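Local coordinates for protein acetoacetate decarboxylase (Sphingomonas wittichii, PDB 5UPB) that probably acts as a lyase of the acetoacetate decarboxylase-like family, with a reaction and natural substrate that cannot be taken from the family name alone, at residues Cys54-Gly59 with Thr157-Gly162; Val196-Glu201 with Ala252-Ser257; Ser205-Gly210 with Tyr243-Arg248. All coordinates share one frame; numbering follows the deposited sequence.

Contact 1: Cys54-Gly59 with Thr157-Gly162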
ATOM      1  N   CYS A  54       4.517  -2.742  30.571  1.00 31.38           N
ATOM      2  CA  CYS A  54       4.477  -2.993  29.136  1.00 33.13           C
ATOM      3  C   CYS A  54       5.045  -1.768  28.464  1.00 32.79           C
ATOM      4  O   CYS A  54       5.058  -0.680  29.059  1.00 36.61           O
ATOM      5  CB  CYS A  54       3.051  -3.224  28.570  1.00 31.69           C
ATOM      6  SG  CYS A  54       2.317  -4.557  29.320  1.00 53.10           S
ATOM      7  N   MET A  55       5.559  -1.955  27.247  1.00 35.76           N
ATOM      8  CA  MET A  55       5.956  -0.819  26.424  1.00 33.22           C
ATOM      9  C   MET A  55       5.241  -0.932  25.087  1.00 42.03           C
ATOM     10  O   MET A  55       5.192  -2.018  24.484  1.00 38.53           O
ATOM     11  CB  MET A  55       7.472  -0.698  26.177  1.00 39.55           C
ATOM     12  CG  MET A  55       8.060  -1.470  25.122  1.00 58.61           C
ATOM     13  SD  MET A  55       9.766  -0.895  24.988  1.00 49.00           S
ATOM     14  CE  MET A  55      10.603  -2.411  25.390  1.00 75.91           C
ATOM     15  N   ALA A  56       4.640   0.163  24.662  1.00 36.15           N
ATOM     16  CA  ALA A  56       4.162   0.315  23.293  1.00 38.90           C
ATOM     17  C   ALA A  56       5.155   1.187  22.526  1.00 35.10           C
ATOM     18  O   ALA A  56       5.646   2.179  23.077  1.00 34.44           O
ATOM     19  CB  ALA A  56       2.783   0.960  23.288  1.00 32.59           C
ATOM     20  N   TYR A  57       5.526   0.780  21.297  1.00 29.30           N
ATOM     21  CA  TYR A  57       6.342   1.666  20.474  1.00 26.77           C
ATOM     22  C   TYR A  57       5.903   1.671  19.026  1.00 34.70           C
ATOM     23  O   TYR A  57       5.335   0.702  18.508  1.00 30.58           O
ATOM     24  CB  TYR A  57       7.860   1.345  20.540  1.00 32.91           C
ATOM     25  CG  TYR A  57       8.320   0.059  19.879  1.00 34.27           C
ATOM     26  CD1 TYR A  57       8.445  -0.045  18.502  1.00 28.28           C
ATOM     27  CD2 TYR A  57       8.654  -1.037  20.639  1.00 31.45           C
ATOM     28  CE1 TYR A  57       8.877  -1.228  17.913  1.00 25.24           C
ATOM     29  CE2 TYR A  57       9.089  -2.208  20.063  1.00 30.48           C
ATOM     30  CZ  TYR A  57       9.195  -2.302  18.709  1.00 36.04           C
ATOM     31  OH  TYR A  57       9.650  -3.461  18.144  1.00 37.72           O
ATOM     32  N   VAL A  58       6.212   2.791  18.381  1.00 30.61           N
ATOM     33  CA  VAL A  58       6.196   2.910  16.932  1.00 24.37           C
ATOM     34  C   VAL A  58       7.556   3.441  16.522  1.00 29.62           C
ATOM     35  O   VAL A  58       8.027   4.434  17.089  1.00 32.66           O
ATOM     36  CB  VAL A  58       5.109   3.879  16.432  1.00 27.22           C
ATOM     37  CG1 VAL A  58       5.209   4.013  14.929  1.00 32.87           C
ATOM     38  CG2 VAL A  58       3.740   3.428  16.910  1.00 29.45           C
ATOM     39  N   GLY A  59       8.202   2.771  15.583  1.00 26.64           N
ATOM     40  CA  GLY A  59       9.527   3.176  15.151  1.00 21.71           C
ATOM     41  C   GLY A  59       9.716   3.105  13.652  1.00 35.27           C
ATOM     42  O   GLY A  59       9.062   2.324  12.933  1.00 27.24           O
ATOM     43  N   THR A 157      -7.748   0.279  12.807  1.00 31.57           N
ATOM     44  CA  THR A 157      -6.745   0.913  13.655  1.00 28.54           C
ATOM     45  C   THR A 157      -6.364  -0.050  14.774  1.00 29.46           C
ATOM     46  O   THR A 157      -7.221  -0.557  15.501  1.00 27.49           O
ATOM     47  CB  THR A 157      -7.295   2.191  14.266  1.00 27.11           C
ATOM     48  OG1 THR A 157      -7.841   3.035  13.230  1.00 33.30           O
ATOM     49  CG2 THR A 157      -6.153   2.905  14.984  1.00 30.04           C
ATOM     50  N   LEU A 158      -5.070  -0.293  14.923  1.00 28.06           N
ATOM     51  CA  LEU A 158      -4.588  -1.159  15.993  1.00 29.03           C
ATOM     52  C   LEU A 158      -4.278  -0.351  17.249  1.00 29.25           C
ATOM     53  O   LEU A 158      -4.833  -0.616  18.323  1.00 32.35           O
ATOM     54  CB  LEU A 158      -3.342  -1.901  15.525  1.00 26.93           C
ATOM     55  CG  LEU A 158      -3.562  -2.799  14.290  1.00 29.57           C
ATOM     56  CD1 LEU A 158      -2.196  -3.111  13.671  1.00 26.29           C
ATOM     57  CD2 LEU A 158      -4.330  -4.035  14.679  1.00 37.19           C
ATOM     58  N   PHE A 159      -3.376   0.623  17.143  1.00 29.92           N
ATOM     59  CA  PHE A 159      -3.251   1.590  18.227  1.00 28.57           C
ATOM     60  C   PHE A 159      -2.629   2.875  17.712  1.00 39.24           C
ATOM     61  O   PHE A 159      -2.121   2.941  16.590  1.00 29.67           O
ATOM     62  CB  PHE A 159      -2.468   1.026  19.424  1.00 31.35           C
ATOM     63  CG  PHE A 159      -1.010   0.727  19.177  1.00 26.96           C
ATOM     64  CD1 PHE A 159      -0.023   1.689  19.424  1.00 34.16           C
ATOM     65  CD2 PHE A 159      -0.609  -0.539  18.762  1.00 29.22           C
ATOM     66  CE1 PHE A 159       1.328   1.396  19.242  1.00 35.63           C
ATOM     67  CE2 PHE A 159       0.742  -0.834  18.570  1.00 32.36           C
ATOM     68  CZ  PHE A 159       1.719   0.151  18.831  1.00 30.46           C
ATOM     69  N   ARG A 160      -2.833   3.932  18.493  1.00 34.17           N
ATOM     70  CA  ARG A 160      -2.253   5.237  18.235  1.00 28.89           C
ATOM     71  C   ARG A 160      -1.407   5.634  19.439  1.00 30.39           C
ATOM     72  O   ARG A 160      -1.779   5.339  20.573  1.00 31.90           O
ATOM     73  CB  ARG A 160      -3.315   6.308  18.030  1.00 40.71           C
ATOM     74  CG  ARG A 160      -4.403   5.924  17.060  1.00 41.39           C
ATOM     75  CD  ARG A 160      -5.626   6.799  17.267  1.00 38.37           C
ATOM     76  NE  ARG A 160      -5.363   8.200  16.944  1.00 41.17           N
ATOM     77  CZ  ARG A 160      -6.172   9.191  17.296  1.00 48.65           C
ATOM     78  NH1 ARG A 160      -7.274   8.941  18.004  1.00 46.34           N
ATOM     79  NH2 ARG A 160      -5.880  10.428  16.946  1.00 41.54           N
ATOM     80  N   LEU A 161      -0.282   6.283  19.177  1.00 29.24           N
ATOM     81  CA  LEU A 161       0.627   6.788  20.207  1.00 30.24           C
ATOM     82  C   LEU A 161       0.999   8.219  19.883  1.00 25.93           C
ATOM     83  O   LEU A 161       1.087   8.603  18.713  1.00 30.45           O
ATOM     84  CB  LEU A 161       1.950   6.054  20.280  1.00 30.64           C
ATOM     85  CG  LEU A 161       2.068   4.617  20.699  1.00 44.23           C
ATOM     86  CD1 LEU A 161       3.563   4.320  20.784  1.00 40.91           C
ATOM     87  CD2 LEU A 161       1.355   4.392  22.015  1.00 39.03           C
ATOM     88  N   GLY A 162       1.293   8.984  20.933  1.00 29.76           N
ATOM     89  CA  GLY A 162       1.753  10.341  20.726  1.00 29.76           C
ATOM     90  C   GLY A 162       2.510  10.833  21.939  1.00 34.34           C
ATOM     91  O   GLY A 162       2.447  10.249  23.025  1.00 30.67           O
TER

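Contact 2: Val196-Glu201 with Ala252-Ser257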
ATOM      1  N   VAL A 196       8.355 -26.868  15.331  1.00 34.27           N
ATOM      2  CA  VAL A 196       9.337 -26.224  16.196  1.00 37.80           C
ATOM      3  C   VAL A 196       8.593 -25.378  17.207  1.00 36.42           C
ATOM      4  O   VAL A 196       7.656 -24.659  16.839  1.00 34.58           O
ATOM      5  CB  VAL A 196      10.325 -25.320  15.416  1.00 40.45           C
ATOM      6  CG1 VAL A 196      11.314 -24.577  16.408  1.00 39.41           C
ATOM      7  CG2 VAL A 196      11.076 -26.101  14.349  1.00 39.42           C
ATOM      8  N   SER A 197       9.033 -25.440  18.469  1.00 40.11           N
ATOM      9  CA  SER A 197       8.528 -24.549  19.513  1.00 31.03           C
ATOM     10  C   SER A 197       9.598 -24.393  20.593  1.00 35.90           C
ATOM     11  O   SER A 197       9.823 -25.295  21.404  1.00 31.03           O
ATOM     12  CB  SER A 197       7.223 -25.071  20.105  1.00 41.20           C
ATOM     13  OG  SER A 197       6.759 -24.150  21.086  1.00 35.68           O
ATOM     14  N   GLU A 198      10.247 -23.241  20.631  1.00 35.06           N
ATOM     15  CA  GLU A 198      11.333 -23.058  21.590  1.00 38.86           C
ATOM     16  C   GLU A 198      11.481 -21.595  21.997  1.00 34.16           C
ATOM     17  O   GLU A 198      11.293 -20.664  21.202  1.00 33.88           O
ATOM     18  CB  GLU A 198      12.680 -23.575  21.038  1.00 34.63           C
ATOM     19  CG  GLU A 198      13.067 -22.958  19.682  1.00 35.73           C
ATOM     20  CD  GLU A 198      14.109 -23.747  18.927  1.00 40.77           C
ATOM     21  OE1 GLU A 198      14.378 -24.921  19.267  1.00 42.67           O
ATOM     22  OE2 GLU A 198      14.635 -23.218  17.932  1.00 33.90           O
ATOM     23  N   LEU A 199      11.793 -21.417  23.269  1.00 34.83           N
ATOM     24  CA  LEU A 199      12.101 -20.109  23.824  1.00 29.31           C
ATOM     25  C   LEU A 199      13.520 -19.746  23.442  1.00 35.66           C
ATOM     26  O   LEU A 199      14.433 -20.571  23.553  1.00 34.50           O
ATOM     27  CB  LEU A 199      11.909 -20.158  25.347  1.00 32.57           C
ATOM     28  CG  LEU A 199      11.902 -18.901  26.205  1.00 52.90           C
ATOM     29  CD1 LEU A 199      10.654 -18.109  25.912  1.00 53.29           C
ATOM     30  CD2 LEU A 199      11.917 -19.322  27.689  1.00 51.08           C
ATOM     31  N   VAL A 200      13.705 -18.493  23.011  1.00 33.46           N
ATOM     32  CA  VAL A 200      15.000 -18.003  22.582  1.00 30.40           C
ATOM     33  C   VAL A 200      15.271 -16.676  23.281  1.00 34.34           C
ATOM     34  O   VAL A 200      14.367 -16.020  23.788  1.00 30.70           O
ATOM     35  CB  VAL A 200      15.068 -17.825  21.045  1.00 34.97           C
ATOM     36  CG1 VAL A 200      14.836 -19.139  20.333  1.00 35.04           C
ATOM     37  CG2 VAL A 200      14.004 -16.825  20.582  1.00 34.58           C
ATOM     38  N   GLU A 201      16.533 -16.269  23.270  1.00 31.67           N
ATOM     39  CA  GLU A 201      16.983 -15.014  23.893  1.00 37.33           C
ATOM     40  C   GLU A 201      17.850 -14.249  22.909  1.00 34.30           C
ATOM     41  O   GLU A 201      18.697 -14.858  22.249  1.00 35.93           O
ATOM     42  CB  GLU A 201      17.792 -15.288  25.156  1.00 40.83           C
ATOM     43  CG  GLU A 201      18.175 -14.057  25.918  1.00 69.08           C
ATOM     44  CD  GLU A 201      19.073 -14.382  27.084  1.00 77.27           C
ATOM     45  OE1 GLU A 201      19.427 -15.557  27.266  1.00 69.93           O
ATOM     46  OE2 GLU A 201      19.493 -13.450  27.773  1.00 92.44           O
ATOM     47  N   ALA A 252      19.015 -15.286  17.588  1.00 33.81           N
ATOM     48  CA  ALA A 252      18.640 -15.531  18.974  1.00 31.12           C
ATOM     49  C   ALA A 252      19.093 -16.924  19.424  1.00 35.53           C
ATOM     50  O   ALA A 252      18.969 -17.908  18.689  1.00 37.01           O
ATOM     51  CB  ALA A 252      17.128 -15.388  19.136  1.00 38.86           C
ATOM     52  N   THR A 253      19.620 -16.996  20.651  1.00 35.97           N
ATOM     53  CA  THR A 253      20.070 -18.260  21.228  1.00 32.45           C
ATOM     54  C   THR A 253      18.892 -19.022  21.805  1.00 32.96           C
ATOM     55  O   THR A 253      18.045 -18.470  22.522  1.00 35.07           O
ATOM     56  CB  THR A 253      21.107 -18.019  22.338  1.00 32.70           C
ATOM     57  OG1 THR A 253      22.220 -17.306  21.802  1.00 38.12           O
ATOM     58  CG2 THR A 253      21.625 -19.345  22.919  1.00 35.70           C
ATOM     59  N   ARG A 254      18.876 -20.311  21.547  1.00 36.25           N
ATOM     60  CA  ARG A 254      17.837 -21.158  22.108  1.00 45.15           C
ATOM     61  C   ARG A 254      18.076 -21.360  23.601  1.00 33.92           C
ATOM     62  O   ARG A 254      19.182 -21.706  24.021  1.00 37.74           O
ATOM     63  CB  ARG A 254      17.822 -22.509  21.390  1.00 42.86           C
ATOM     64  CG  ARG A 254      16.931 -23.547  22.042  1.00 44.04           C
ATOM     65  CD  ARG A 254      17.075 -24.887  21.328  1.00 51.62           C
ATOM     66  NE  ARG A 254      16.860 -25.982  22.267  1.00 53.65           N
ATOM     67  CZ  ARG A 254      15.703 -26.600  22.441  1.00 57.01           C
ATOM     68  NH1 ARG A 254      14.642 -26.252  21.714  1.00 60.19           N
ATOM     69  NH2 ARG A 254      15.613 -27.575  23.346  1.00 52.89           N
ATOM     70  N   LEU A 255      17.019 -21.192  24.397  1.00 38.11           N
ATOM     71  CA  LEU A 255      17.034 -21.444  25.832  1.00 41.62           C
ATOM     72  C   LEU A 255      16.497 -22.822  26.193  1.00 47.23           C
ATOM     73  O   LEU A 255      17.130 -23.543  26.958  1.00 41.75           O
ATOM     74  CB  LEU A 255      16.203 -20.389  26.566  1.00 41.10           C
ATOM     75  CG  LEU A 255      16.695 -18.951  26.485  1.00 43.26           C
ATOM     76  CD1 LEU A 255      15.618 -18.010  27.043  1.00 44.63           C
ATOM     77  CD2 LEU A 255      17.997 -18.815  27.260  1.00 42.86           C
ATOM     78  N   GLU A 256      15.327 -23.193  25.679  1.00 39.99           N
ATOM     79  CA  GLU A 256      14.712 -24.464  26.025  1.00 43.03           C
ATOM     80  C   GLU A 256      13.530 -24.691  25.091  1.00 37.04           C
ATOM     81  O   GLU A 256      13.003 -23.743  24.507  1.00 37.51           O
ATOM     82  CB  GLU A 256      14.263 -24.467  27.493  1.00 43.04           C
ATOM     83  CG  GLU A 256      13.195 -23.435  27.820  1.00 46.92           C
ATOM     84  CD  GLU A 256      13.362 -22.816  29.195  1.00 74.10           C
ATOM     85  OE1 GLU A 256      14.495 -22.827  29.729  1.00 84.89           O
ATOM     86  OE2 GLU A 256      12.360 -22.303  29.736  1.00 88.37           O
ATOM     87  N   SER A 257      13.115 -25.946  24.962  1.00 38.22           N
ATOM     88  CA  SER A 257      11.875 -26.242  24.241  1.00 41.07           C
ATOM     89  C   SER A 257      10.643 -25.862  25.055  1.00 52.23           C
ATOM     90  O   SER A 257      10.680 -25.764  26.287  1.00 49.74           O
ATOM     91  CB  SER A 257      11.774 -27.722  23.886  1.00 46.34           C
ATOM     92  OG  SER A 257      12.746 -28.059  22.920  1.00 51.24           O
TER

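Contact 3: Ser205-Gly210 with Tyr243-Arg248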
ATOM      1  N   SER A 205      24.678  -6.973  20.697  1.00 31.64           N
ATOM      2  CA  SER A 205      26.124  -6.989  20.731  1.00 34.42           C
ATOM      3  C   SER A 205      26.677  -5.596  20.513  1.00 33.16           C
ATOM      4  O   SER A 205      27.867  -5.348  20.741  1.00 33.90           O
ATOM      5  CB  SER A 205      26.650  -7.956  19.654  1.00 40.34           C
ATOM      6  OG  SER A 205      26.398  -7.425  18.350  1.00 43.21           O
ATOM      7  N   ASP A 206      25.808  -4.675  20.132  1.00 30.23           N
ATOM      8  CA  ASP A 206      26.122  -3.270  20.044  1.00 27.26           C
ATOM      9  C   ASP A 206      24.796  -2.597  20.331  1.00 27.95           C
ATOM     10  O   ASP A 206      23.739  -3.067  19.880  1.00 29.43           O
ATOM     11  CB  ASP A 206      26.734  -2.986  18.656  1.00 27.55           C
ATOM     12  CG  ASP A 206      27.541  -1.692  18.599  1.00 34.70           C
ATOM     13  OD1 ASP A 206      27.078  -0.658  19.103  1.00 33.44           O
ATOM     14  OD2 ASP A 206      28.646  -1.729  18.018  1.00 35.82           O
ATOM     15  N   LEU A 207      24.838  -1.552  21.123  1.00 27.70           N
ATOM     16  CA  LEU A 207      23.636  -0.849  21.560  1.00 24.35           C
ATOM     17  C   LEU A 207      23.955   0.620  21.758  1.00 33.42           C
ATOM     18  O   LEU A 207      24.953   0.940  22.416  1.00 30.62           O
ATOM     19  CB  LEU A 207      23.137  -1.443  22.886  1.00 42.13           C
ATOM     20  CG  LEU A 207      22.112  -0.645  23.683  1.00 68.94           C
ATOM     21  CD1 LEU A 207      20.888  -0.371  22.875  1.00 70.48           C
ATOM     22  CD2 LEU A 207      21.763  -1.420  24.944  1.00106.58           C
ATOM     23  N   ARG A 208      23.144   1.491  21.161  1.00 28.93           N
ATOM     24  CA  ARG A 208      23.245   2.921  21.395  1.00 31.61           C
ATOM     25  C   ARG A 208      21.867   3.556  21.532  1.00 30.77           C
ATOM     26  O   ARG A 208      20.969   3.258  20.747  1.00 30.36           O
ATOM     27  CB  ARG A 208      24.026   3.631  20.280  1.00 32.78           C
ATOM     28  CG  ARG A 208      24.138   5.121  20.512  1.00 29.88           C
ATOM     29  CD  ARG A 208      24.887   5.844  19.428  1.00 35.00           C
ATOM     30  NE  ARG A 208      24.810   7.282  19.662  1.00 33.69           N
ATOM     31  CZ  ARG A 208      25.077   8.206  18.760  1.00 33.97           C
ATOM     32  NH1 ARG A 208      25.454   7.840  17.543  1.00 32.08           N
ATOM     33  NH2 ARG A 208      24.943   9.494  19.074  1.00 33.34           N
ATOM     34  N   VAL A 209      21.687   4.401  22.524  1.00 26.16           N
ATOM     35  CA  VAL A 209      20.488   5.223  22.663  1.00 21.59           C
ATOM     36  C   VAL A 209      20.957   6.654  22.863  1.00 38.21           C
ATOM     37  O   VAL A 209      21.937   6.908  23.580  1.00 35.81           O
ATOM     38  CB  VAL A 209      19.556   4.761  23.797  1.00 29.20           C
ATOM     39  CG1 VAL A 209      18.972   3.389  23.458  1.00 39.80           C
ATOM     40  CG2 VAL A 209      20.315   4.712  25.150  1.00 33.13           C
ATOM     41  N   GLY A 210      20.245   7.594  22.258  1.00 29.49           N
ATOM     42  CA  GLY A 210      20.604   8.994  22.399  1.00 35.45           C
ATOM     43  C   GLY A 210      19.495   9.861  21.848  1.00 32.31           C
ATOM     44  O   GLY A 210      18.450   9.366  21.428  1.00 29.57           O
ATOM     45  N   TYR A 243      13.261   8.910  20.958  1.00 27.03           N
ATOM     46  CA  TYR A 243      14.709   8.812  21.015  1.00 31.29           C
ATOM     47  C   TYR A 243      15.211   8.128  19.764  1.00 31.59           C
ATOM     48  O   TYR A 243      14.440   7.569  18.966  1.00 29.85           O
ATOM     49  CB  TYR A 243      15.172   8.057  22.250  1.00 28.87           C
ATOM     50  CG  TYR A 243      14.654   6.644  22.329  1.00 37.51           C
ATOM     51  CD1 TYR A 243      13.409   6.382  22.854  1.00 31.47           C
ATOM     52  CD2 TYR A 243      15.444   5.570  21.940  1.00 36.06           C
ATOM     53  CE1 TYR A 243      12.946   5.078  22.957  1.00 35.45           C
ATOM     54  CE2 TYR A 243      14.999   4.283  22.044  1.00 41.69           C
ATOM     55  CZ  TYR A 243      13.749   4.035  22.565  1.00 37.62           C
ATOM     56  OH  TYR A 243      13.313   2.733  22.668  1.00 45.36           O
ATOM     57  N   SER A 244      16.534   8.117  19.645  1.00 27.31           N
ATOM     58  CA  SER A 244      17.197   7.379  18.578  1.00 27.60           C
ATOM     59  C   SER A 244      17.941   6.192  19.160  1.00 35.84           C
ATOM     60  O   SER A 244      18.439   6.217  20.299  1.00 33.76           O
ATOM     61  CB  SER A 244      18.123   8.282  17.784  1.00 34.05           C
ATOM     62  OG  SER A 244      17.352   9.328  17.228  1.00 34.51           O
ATOM     63  N   TYR A 245      18.069   5.178  18.323  1.00 26.15           N
ATOM     64  CA  TYR A 245      18.543   3.890  18.755  1.00 28.15           C
ATOM     65  C   TYR A 245      19.312   3.202  17.653  1.00 34.95           C
ATOM     66  O   TYR A 245      18.882   3.170  16.498  1.00 32.88           O
ATOM     67  CB  TYR A 245      17.240   3.113  19.052  1.00 36.82           C
ATOM     68  CG  TYR A 245      17.287   1.692  19.489  1.00 30.42           C
ATOM     69  CD1 TYR A 245      18.320   1.199  20.218  1.00 32.65           C
ATOM     70  CD2 TYR A 245      16.277   0.814  19.092  1.00 35.94           C
ATOM     71  CE1 TYR A 245      18.342  -0.105  20.614  1.00 33.61           C
ATOM     72  CE2 TYR A 245      16.288  -0.501  19.468  1.00 39.47           C
ATOM     73  CZ  TYR A 245      17.322  -0.966  20.228  1.00 42.72           C
ATOM     74  OH  TYR A 245      17.361  -2.300  20.597  1.00 44.91           O
ATOM     75  N   GLY A 246      20.386   2.544  18.054  1.00 32.16           N
ATOM     76  CA  GLY A 246      21.169   1.743  17.135  1.00 28.51           C
ATOM     77  C   GLY A 246      21.521   0.445  17.818  1.00 36.29           C
ATOM     78  O   GLY A 246      21.774   0.412  19.031  1.00 30.04           O
ATOM     79  N   PHE A 247      21.605  -0.627  17.022  1.00 30.70           N
ATOM     80  CA  PHE A 247      21.954  -1.906  17.620  1.00 29.96           C
ATOM     81  C   PHE A 247      22.435  -2.866  16.541  1.00 29.49           C
ATOM     82  O   PHE A 247      22.222  -2.657  15.339  1.00 31.58           O
ATOM     83  CB  PHE A 247      20.755  -2.500  18.378  1.00 30.22           C
ATOM     84  CG  PHE A 247      19.497  -2.704  17.528  1.00 36.01           C
ATOM     85  CD1 PHE A 247      18.558  -1.692  17.356  1.00 34.50           C
ATOM     86  CD2 PHE A 247      19.279  -3.910  16.930  1.00 31.95           C
ATOM     87  CE1 PHE A 247      17.420  -1.900  16.576  1.00 40.91           C
ATOM     88  CE2 PHE A 247      18.107  -4.123  16.136  1.00 35.44           C
ATOM     89  CZ  PHE A 247      17.210  -3.100  15.979  1.00 31.82           C
ATOM     90  N   ARG A 248      23.111  -3.920  17.002  1.00 26.51           N
ATOM     91  CA  ARG A 248      23.508  -5.049  16.193  1.00 27.83           C
ATOM     92  C   ARG A 248      22.972  -6.242  16.936  1.00 39.77           C
ATOM     93  O   ARG A 248      23.187  -6.362  18.146  1.00 34.97           O
ATOM     94  CB  ARG A 248      25.028  -5.218  16.013  1.00 35.92           C
ATOM     95  CG  ARG A 248      25.767  -4.324  15.006  1.00 43.86           C
ATOM     96  CD  ARG A 248      27.289  -4.700  15.031  1.00 40.77           C
ATOM     97  NE  ARG A 248      28.137  -4.131  13.968  1.00 55.56           N
ATOM     98  CZ  ARG A 248      28.987  -3.103  14.090  1.00 97.49           C
ATOM     99  NH1 ARG A 248      29.170  -2.456  15.248  1.00 59.24           N
ATOM    100  NH2 ARG A 248      29.679  -2.723  13.021  1.00161.88           N
TER

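Contact 1: Cys54-Gly59 with Thr157-Gly162
V58 and A56 meet F159 and L161 mainly through methyl groups and a ring edge. V58 CG2 lies 3.9 Å from F159 CE1 and 4.0 Å from L161 CD1, so one methyl serves both partners. With CG1 anti to the backbone N (chi1 177°), the CG2 branch sits beside that nitrogen and is the one that does the touching. The methyl of A56 meets the other branch of L161, CB to CD2 at 3.9 Å, and stands 4.3 Å from F159 CE1. L161 CD1 also reaches main chain, 3.8 Å from A56 O. The F159 ring presents an edge to the same strand: Y57 O lies near the ring plane, 3.7 Å from CZ. Y57 starts away from this contact, and its OH is hydrogen-bonded to E83.

Further out, I219 of strand 206-221 touches both A56 and L161, L86 touches both A56 and F159, and L28 packs on L161. L158 and F159 both face C151 of strand 146-153, a classic beta bulge; F159 and L161 point toward strand 53-65 and R160 away, with NH1 in a salt bridge to E220.

The axes of segments 54-59 and 157-162 approach to 7.9 Å, at 83°. This near-perpendicular packing of non-paired strands, with four of five touching residues buried, is characteristic of an orthogonally packed beta-barrel interior, consistent with the ADC-like fold.

Contact 2: Val196-Glu201 with Ala252-Ser257
L199 overlaps the side chain of L255, its CG 3.9 Å from L255 CD1, while L255 CD2 comes to 3.6 Å from E201 OE1. E256 lies side by side with L199, pointing the same way, and E256 OE2 is 3.6 Å from L199 CD2. The other oxygen of E201, OE2, forms a salt bridge to R95.

The face bearing E198, V200 and R254 is polar at one end. R254 NH1 donates to E198 OE1 at 2.8 Å in a salt bridge, coming from the anti side and tilted 24° out of the carboxylate plane; the side chains cross at about a right angle. NH1 and NH2 together also grip S257 OG end-on, in the guanidinium plane, which should fix that group's rotation. E198 is shared further: OE1 with T194 of the fourth subunit, OE2 with R184. V200 CB packs 3.7 Å from A252 CB.

E201 and T253 exchange a reciprocal main-chain pair, whereas L199 O receives L255 N at 2.8 Å and, weakly, E256 N. L255 and E256 both face L199, and the register shifts by one between L199 and V200: a classic beta bulge, in the antiparallel pairing of C-terminal strand 253-257 with strand 196-202.

Contact 3: Ser205-Gly210 with Tyr243-Arg248
In both L207 and Y245 chi1 sets CG anti to the backbone N (165° in L207), and chi2 of 57° in L207 then puts CD1 at the edge of the tyrosine ring. L207 CD1 lies near the ring plane, 3.4 Å from Y245 CE1. V209 CG1 lies 4.0 Å from Y245 CD1, and it also borders the ring of Y243. One face of the Y245 ring is met, toward its rim, by CD1 of F247 from the same strand; F247 in turn stacks its ring with W23.

The backbones form a regular antiparallel beta pairing. R208 with G246 and G210 with S244 are hydrogen-bonded pairs, and the non-hydrogen-bonded pairs L207 with F247 and V209 with Y245 alternate with them. R208 N to G246 O and G246 N to R208 O are both 2.8 Å. The segment axes run at 179°, so strands 206-221 and 235-249 are antiparallel neighbours, consistent with the barrel-like core of the ADC fold, and strand 235-249 is bonded on its other side to strand 21-34 through pairs such as Y245 with A25.

At the other end of the pairing, S205 N donates to R248 O at 3.0 Å. D206 OD2 and R248 NH1 form a salt bridge of 2.9 Å; the oxygen sits at the edge of the guanidinium, but the hydrogen bond within it is bent and weak. The two side chains also touch through their carbons, R248 CB being 3.9 Å from D206 CB. On the same face R208 extends into a cation-pi contact with Y134 of the third subunit, and S244 OG is hydrogen-bonded to D26.

From the N terminus, the first segment is 54-59 on strand 53-65, and contact 1 closes when strand 156-166 crosses it, with 97 residues between the segments. The chain then enters 196-201, which opens contact 2, and turns almost at once into 205-210, which opens contact 3. Contact 3 closes first, at 243-248, and is nested inside the loop that 252-257 completes; neither crosses contact 1, which lies earlier. Contacts 1 and 3 come within about 6 Å at their nearest atoms and are joined through neighbouring strands 156-166 and 206-221, and both touch the third subunit. Contact 2, joining C-terminal strand 253-257 to strand 196-202 about 27 Å from contact 1 centre to centre, meets the fourth.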